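Local atomic coordinates of flavin-containing monooxygenase (Allium sativum, PDB entry 6WPU), a protein that is a flavin-dependent monooxygenase of garlic that uses FAD to oxidise the sulfur of S-allyl-L-cysteine. Residues 187-192 / 292-297; 218-223 / 239-244. All blocks are in the same frame, centred on the assembly; numbering follows the deposited sequence. Where two conformers were deposited one is given.

Contact 1 of 2, residues 187-192 / 292-297; sequences RFAEIP and HCTGYV
Thr294 turns OG1 into the crowded position between its backbone N and carbonyl carbon (chi1 38°), and from there the hydroxyl donates to Arg187 O. The bond from Thr294 OG1 to Arg187 O is 2.8 Å. The donor is tilted from the carbonyl plane. His292 sets CG opposite its carbonyl carbon, which brings the imidazole against Ala189 N and the side chains of Phe188 and Ile191. His292 ND1 accepts the N-H of Ala189, 3.1 Å from Ala189 N. That bond is nearly straight (160°), and the nitrogen of Ala189 lies in the ring plane. NE2 is used elsewhere, in a hydrogen bond to Gln201 OE1. Two bonds in this way fix the rotation of the ring.

Phe188 meets one face of this imidazole edge-on. The planes stand at 81°, a T-shaped pair, with Phe188 CD1 3.9 Å above the plane of the His292 ring, toward its rim. The side chains of Ile191 and His292 reach toward each other, and Ile191 CD1 lies 3.4 Å from His292 CE1. A leucine in place of His292 would probably leave the N-H of Ala189 and the amide oxygen of Gln201 without their mates.

The pairing continues the short antiparallel ladder of strands 185-186 and 296-297. This is consistent with the double linker that joins the FAD and NADPH domains in this family. Arg187 N gives a hydrogen bond of 2.9 Å to Gly295 O. The backbone angles of Gly295 would press a CB against the carbonyl oxygen of Thr294. Arg187 CB touches Val297 CG1 at 3.5 Å, and this methyl also lies at the edge of the guanidinium. Nearer the middle, the methyl CG2 of Thr294 packs 3.7 Å from Ala189 CB. Tyr296 turns away from residues 187-192, and its hydroxyl bonds Ser84 OG.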
loop_
_atom_site.group_PDB
_atom_site.type_symbol
_atom_site.label_atom_id
_atom_site.label_comp_id
_atom_site.label_asym_id
_atom_site.label_seq_id
_atom_site.Cartn_x
_atom_site.Cartn_y
_atom_site.Cartn_z
ATOM N N ARG A 187 11.762 -1.015 4.974
ATOM C CA ARG A 187 12.598 -2.149 5.320
ATOM C C ARG A 187 13.723 -2.249 4.295
ATOM O O ARG A 187 13.641 -1.691 3.195
ATOM C CB ARG A 187 11.796 -3.453 5.404
ATOM C CG ARG A 187 11.513 -4.130 4.112
ATOM C CD ARG A 187 10.606 -5.356 4.298
ATOM N NE ARG A 187 11.088 -6.335 5.277
ATOM C CZ ARG A 187 11.777 -7.440 4.977
ATOM N NH1 ARG A 187 12.097 -7.706 3.713
ATOM N NH2 ARG A 187 12.153 -8.282 5.943
ATOM N N PHE A 188 14.770 -2.984 4.653
ATOM C CA PHE A 188 16.048 -2.880 3.953
ATOM C C PHE A 188 16.596 -4.237 3.553
ATOM O O PHE A 188 16.221 -5.271 4.102
ATOM C CB PHE A 188 17.077 -2.173 4.823
ATOM C CG PHE A 188 16.675 -0.799 5.180
ATOM C CD1 PHE A 188 16.944 0.251 4.318
ATOM C CD2 PHE A 188 15.980 -0.554 6.353
ATOM C CE1 PHE A 188 16.549 1.522 4.638
ATOM C CE2 PHE A 188 15.585 0.719 6.677
ATOM C CZ PHE A 188 15.864 1.755 5.816
ATOM N N ALA A 189 17.512 -4.209 2.592
ATOM C CA ALA A 189 18.251 -5.393 2.197
ATOM C C ALA A 189 19.482 -5.549 3.086
ATOM O O ALA A 189 19.976 -4.581 3.667
ATOM C CB ALA A 189 18.668 -5.293 0.728
ATOM N N GLU A 190 19.953 -6.785 3.216
ATOM C CA GLU A 190 21.199 -7.080 3.909
ATOM C C GLU A 190 22.274 -7.238 2.847
ATOM O O GLU A 190 22.258 -8.211 2.090
ATOM C CB GLU A 190 21.072 -8.341 4.759
ATOM C CG GLU A 190 20.369 -8.101 6.080
ATOM C CD GLU A 190 21.205 -7.262 7.032
ATOM O OE1 GLU A 190 22.387 -7.620 7.251
ATOM O OE2 GLU A 190 20.686 -6.245 7.552
ATOM N N ILE A 191 23.190 -6.282 2.779
ATOM C CA ILE A 191 24.200 -6.219 1.725
ATOM C C ILE A 191 25.545 -6.622 2.319
ATOM O O ILE A 191 26.053 -5.928 3.213
ATOM C CB ILE A 191 24.286 -4.821 1.094
ATOM C CG1 ILE A 191 22.902 -4.287 0.730
ATOM C CG2 ILE A 191 25.163 -4.862 -0.150
ATOM C CD1 ILE A 191 22.894 -2.762 0.454
ATOM N N PRO A 192 26.163 -7.701 1.842
ATOM C CA PRO A 192 27.495 -8.084 2.339
ATOM C C PRO A 192 28.528 -6.992 2.084
ATOM O O PRO A 192 28.624 -6.451 0.983
ATOM C CB PRO A 192 27.823 -9.355 1.544
ATOM C CG PRO A 192 26.518 -9.823 0.979
ATOM C CD PRO A 192 25.671 -8.604 0.791
ATOM N N HIS A 292 17.951 0.813 -2.059
ATOM C CA HIS A 292 17.114 -0.304 -1.603
ATOM C C HIS A 292 15.685 -0.073 -2.083
ATOM O O HIS A 292 15.029 0.873 -1.639
ATOM C CB HIS A 292 17.106 -0.436 -0.081
ATOM C CG HIS A 292 18.455 -0.558 0.550
ATOM N ND1 HIS A 292 18.791 -1.608 1.378
ATOM C CD2 HIS A 292 19.540 0.255 0.512
ATOM C CE1 HIS A 292 20.032 -1.446 1.804
ATOM N NE2 HIS A 292 20.508 -0.323 1.296
ATOM N N CYS A 293 15.202 -0.905 -3.002
ATOM C CA CYS A 293 13.768 -0.914 -3.326
ATOM C C CYS A 293 13.124 -2.147 -2.697
ATOM O O CYS A 293 12.510 -2.977 -3.350
ATOM C CB CYS A 293 13.546 -0.864 -4.843
ATOM S SG CYS A 293 11.861 -0.278 -5.380
ATOM N N THR A 294 13.303 -2.246 -1.382
ATOM C CA THR A 294 12.975 -3.438 -0.615
ATOM C C THR A 294 11.682 -3.295 0.188
ATOM O O THR A 294 11.399 -4.143 1.037
ATOM C CB THR A 294 14.147 -3.764 0.310
ATOM O OG1 THR A 294 14.702 -2.531 0.800
ATOM C CG2 THR A 294 15.243 -4.524 -0.454
ATOM N N GLY A 295 10.904 -2.251 -0.049
ATOM C CA GLY A 295 9.577 -2.155 0.539
ATOM C C GLY A 295 9.559 -1.564 1.939
ATOM O O GLY A 295 10.461 -0.831 2.373
ATOM N N TYR A 296 8.493 -1.908 2.662
ATOM C CA TYR A 296 8.120 -1.192 3.869
ATOM C C TYR A 296 7.689 -2.167 4.952
ATOM O O TYR A 296 7.540 -3.371 4.723
ATOM C CB TYR A 296 7.008 -0.182 3.571
ATOM C CG TYR A 296 7.469 0.844 2.575
ATOM C CD1 TYR A 296 8.050 2.036 3.003
ATOM C CD2 TYR A 296 7.350 0.614 1.204
ATOM C CE1 TYR A 296 8.504 2.978 2.097
ATOM C CE2 TYR A 296 7.806 1.547 0.284
ATOM C CZ TYR A 296 8.384 2.724 0.736
ATOM O OH TYR A 296 8.851 3.649 -0.176
ATOM N N VAL A 297 7.503 -1.625 6.158
ATOM C CA VAL A 297 6.992 -2.387 7.287
ATOM C C VAL A 297 5.754 -1.669 7.819
ATOM O O VAL A 297 5.530 -0.479 7.571
ATOM C CB VAL A 297 8.037 -2.577 8.405
ATOM C CG1 VAL A 297 9.284 -3.284 7.870
ATOM C CG2 VAL A 297 8.403 -1.247 9.011
#

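Contact 2 of 2, residues 218-223 / 239-244; sequences VVIIGS and KEVHIA
The His242 ring has Val218 O near its plane at one part of its edge and the carboxylate of Glu240 at another. His242 NE2 donates to Glu240 OE2 at 2.8 Å, nearly in the ring plane, and the oxygen uses its anti lone pair. ND1 bonds His265 NE2. The rings of His265 and Trp263 both meet the imidazole with planes about 20° from its own. Both ring nitrogens therefore have partners, and the ring is held against rotation. The carboxylate probably polarises the N-H of NE2.

The two strands are the parallel neighbours of a beta-alpha-beta crossover, with helix 225-234 between them in the chain. The unit is consistent with the second Rossmann-type domain of flavin-containing monooxygenases, which binds NADPH in relatives. Val218 and Ile220 turn their backbone polar groups to strand 240-244. Val218 N takes Glu240 O, and Val218 O accepts His242 N. Ile220 repeats the pattern with His242 O and Ala244 N, with Ile220 N 2.8 Å from His242 O. Val219 and Ile221 bond instead to strand 289-292 and Cys293 just beyond it. CA-H...O contacts reinforce the ladder, as from Val219 CA to His242 O at 3.2 Å.

Val218, Ile220, Val241 and Ile243 share the face covered by helix 225-234. All four reach its Val234 or Ser231. Ile220 CG1, opposite the carbonyl carbon (chi1 -46°), reaches Val241 CG1 at 3.9 Å. Ile243 CG2 lies 3.6 Å from Ile220 O. On the other face are Val219, His242, Ile221 and Ala244, and Ile221 CG1 lies 4.3 Å from Ala244 CB. The ladder finishes beyond strand 217-221, where Gly222 N gives a more bent bond (149°) of 3.1 Å to Ala244 O.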
loop_
_atom_site.group_PDB
_atom_site.type_symbol
_atom_site.label_atom_id
_atom_site.label_comp_id
_atom_site.label_asym_id
_atom_site.label_seq_id
_atom_site.Cartn_x
_atom_site.Cartn_y
_atom_site.Cartn_z
ATOM N N VAL A 218 24.324 3.022 -10.914
ATOM C CA VAL A 218 23.296 2.857 -9.888
ATOM C C VAL A 218 22.941 1.383 -9.771
ATOM O O VAL A 218 22.710 0.706 -10.782
ATOM C CB VAL A 218 22.039 3.679 -10.217
ATOM C CG1 VAL A 218 21.023 3.614 -9.052
ATOM C CG2 VAL A 218 22.418 5.130 -10.536
ATOM N N VAL A 219 22.898 0.885 -8.542
ATOM C CA VAL A 219 22.386 -0.447 -8.257
ATOM C C VAL A 219 21.026 -0.293 -7.579
ATOM O O VAL A 219 20.885 0.469 -6.613
ATOM C CB VAL A 219 23.365 -1.256 -7.394
ATOM C CG1 VAL A 219 22.762 -2.620 -7.043
ATOM C CG2 VAL A 219 24.706 -1.428 -8.133
ATOM N N ILE A 220 20.019 -0.974 -8.122
ATOM C CA ILE A 220 18.674 -1.004 -7.558
ATOM C C ILE A 220 18.456 -2.412 -7.026
ATOM O O ILE A 220 18.472 -3.375 -7.804
ATOM C CB ILE A 220 17.596 -0.659 -8.602
ATOM C CG1 ILE A 220 17.953 0.575 -9.440
ATOM C CG2 ILE A 220 16.246 -0.500 -7.943
ATOM C CD1 ILE A 220 17.654 1.864 -8.806
ATOM N N ILE A 221 18.256 -2.542 -5.715
ATOM C CA ILE A 221 17.970 -3.839 -5.098
ATOM C C ILE A 221 16.460 -3.974 -4.951
ATOM O O ILE A 221 15.835 -3.224 -4.194
ATOM C CB ILE A 221 18.648 -3.988 -3.730
ATOM C CG1 ILE A 221 20.150 -3.693 -3.826
ATOM C CG2 ILE A 221 18.407 -5.382 -3.171
ATOM C CD1 ILE A 221 20.815 -3.584 -2.484
ATOM N N GLY A 222 15.872 -4.934 -5.660
ATOM C CA GLY A 222 14.468 -5.241 -5.467
ATOM C C GLY A 222 13.999 -6.303 -6.434
ATOM O O GLY A 222 14.565 -6.441 -7.523
ATOM N N SER A 223 12.970 -7.062 -6.059
ATOM C CA SER A 223 12.455 -8.133 -6.902
ATOM C C SER A 223 11.099 -7.821 -7.519
ATOM O O SER A 223 10.588 -8.633 -8.293
ATOM C CB SER A 223 12.361 -9.431 -6.098
ATOM O OG SER A 223 11.610 -9.206 -4.922
ATOM N N LYS A 239 24.437 6.521 -16.261
ATOM C CA LYS A 239 25.367 5.827 -17.141
ATOM C C LYS A 239 25.048 4.337 -17.189
ATOM O O LYS A 239 24.949 3.749 -18.269
ATOM C CB LYS A 239 26.800 6.052 -16.675
ATOM C CG LYS A 239 27.838 5.527 -17.681
ATOM C CD LYS A 239 28.975 4.780 -16.990
ATOM C CE LYS A 239 30.314 5.460 -17.184
ATOM N NZ LYS A 239 30.518 6.512 -16.161
ATOM N N GLU A 240 24.876 3.711 -16.023
ATOM C CA GLU A 240 24.502 2.300 -15.946
ATOM C C GLU A 240 23.540 2.066 -14.792
ATOM O O GLU A 240 23.703 2.641 -13.710
ATOM C CB GLU A 240 25.713 1.397 -15.751
ATOM C CG GLU A 240 26.631 1.321 -16.952
ATOM C CD GLU A 240 27.851 0.469 -16.670
ATOM O OE1 GLU A 240 28.905 0.708 -17.303
ATOM O OE2 GLU A 240 27.755 -0.431 -15.798
ATOM N N VAL A 241 22.546 1.212 -15.022
ATOM C CA VAL A 241 21.626 0.759 -13.982
ATOM C C VAL A 241 21.745 -0.758 -13.886
ATOM O O VAL A 241 21.672 -1.457 -14.901
ATOM C CB VAL A 241 20.177 1.194 -14.273
ATOM C CG1 VAL A 241 19.246 0.782 -13.128
ATOM C CG2 VAL A 241 20.116 2.708 -14.494
ATOM N N HIS A 242 21.962 -1.260 -12.673
ATOM C CA HIS A 242 22.075 -2.690 -12.412
ATOM C C HIS A 242 21.022 -3.064 -11.376
ATOM O O HIS A 242 21.012 -2.504 -10.273
ATOM C CB HIS A 242 23.476 -3.042 -11.908
ATOM C CG HIS A 242 24.562 -2.793 -12.911
ATOM N ND1 HIS A 242 25.059 -3.783 -13.727
ATOM C CD2 HIS A 242 25.243 -1.664 -13.229
ATOM C CE1 HIS A 242 26.005 -3.279 -14.502
ATOM N NE2 HIS A 242 26.126 -1.992 -14.225
ATOM N N ILE A 243 20.124 -3.982 -11.733
ATOM C CA ILE A 243 19.096 -4.463 -10.814
ATOM C C ILE A 243 19.600 -5.741 -10.166
ATOM O O ILE A 243 20.034 -6.667 -10.862
ATOM C CB ILE A 243 17.757 -4.703 -11.531
ATOM C CG1 ILE A 243 17.377 -3.497 -12.390
ATOM C CG2 ILE A 243 16.655 -4.979 -10.516
ATOM C CD1 ILE A 243 16.035 -3.643 -13.093
ATOM N N ALA A 244 19.572 -5.785 -8.833
ATOM C CA ALA A 244 19.845 -7.008 -8.080
ATOM C C ALA A 244 18.489 -7.559 -7.676
ATOM O O ALA A 244 17.856 -7.037 -6.761
ATOM C CB ALA A 244 20.716 -6.739 -6.859
#

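From the N terminus the chain first builds part of the FAD-binding region, then passes strand 185-186 into residues 187-192. It goes on through strand 200-203 to strand 217-221, helix 225-234 and strand 240-244, where contact 2 closes a short loop. After strand 262-271 and the hairpins that follow, it returns along strand 289-292 to residues 292-297, and contact 1 closes the long loop. Contact 2 is nested inside it. Contact 1 ties the outgoing and returning chains together; contact 2 joins two neighbouring strands of the mixed sheet. They touch at Ile221: Ile221 O lies 2.7 Å from Cys293 N, a probable hydrogen bond, and its side chain packs on Ile191 and Ala189.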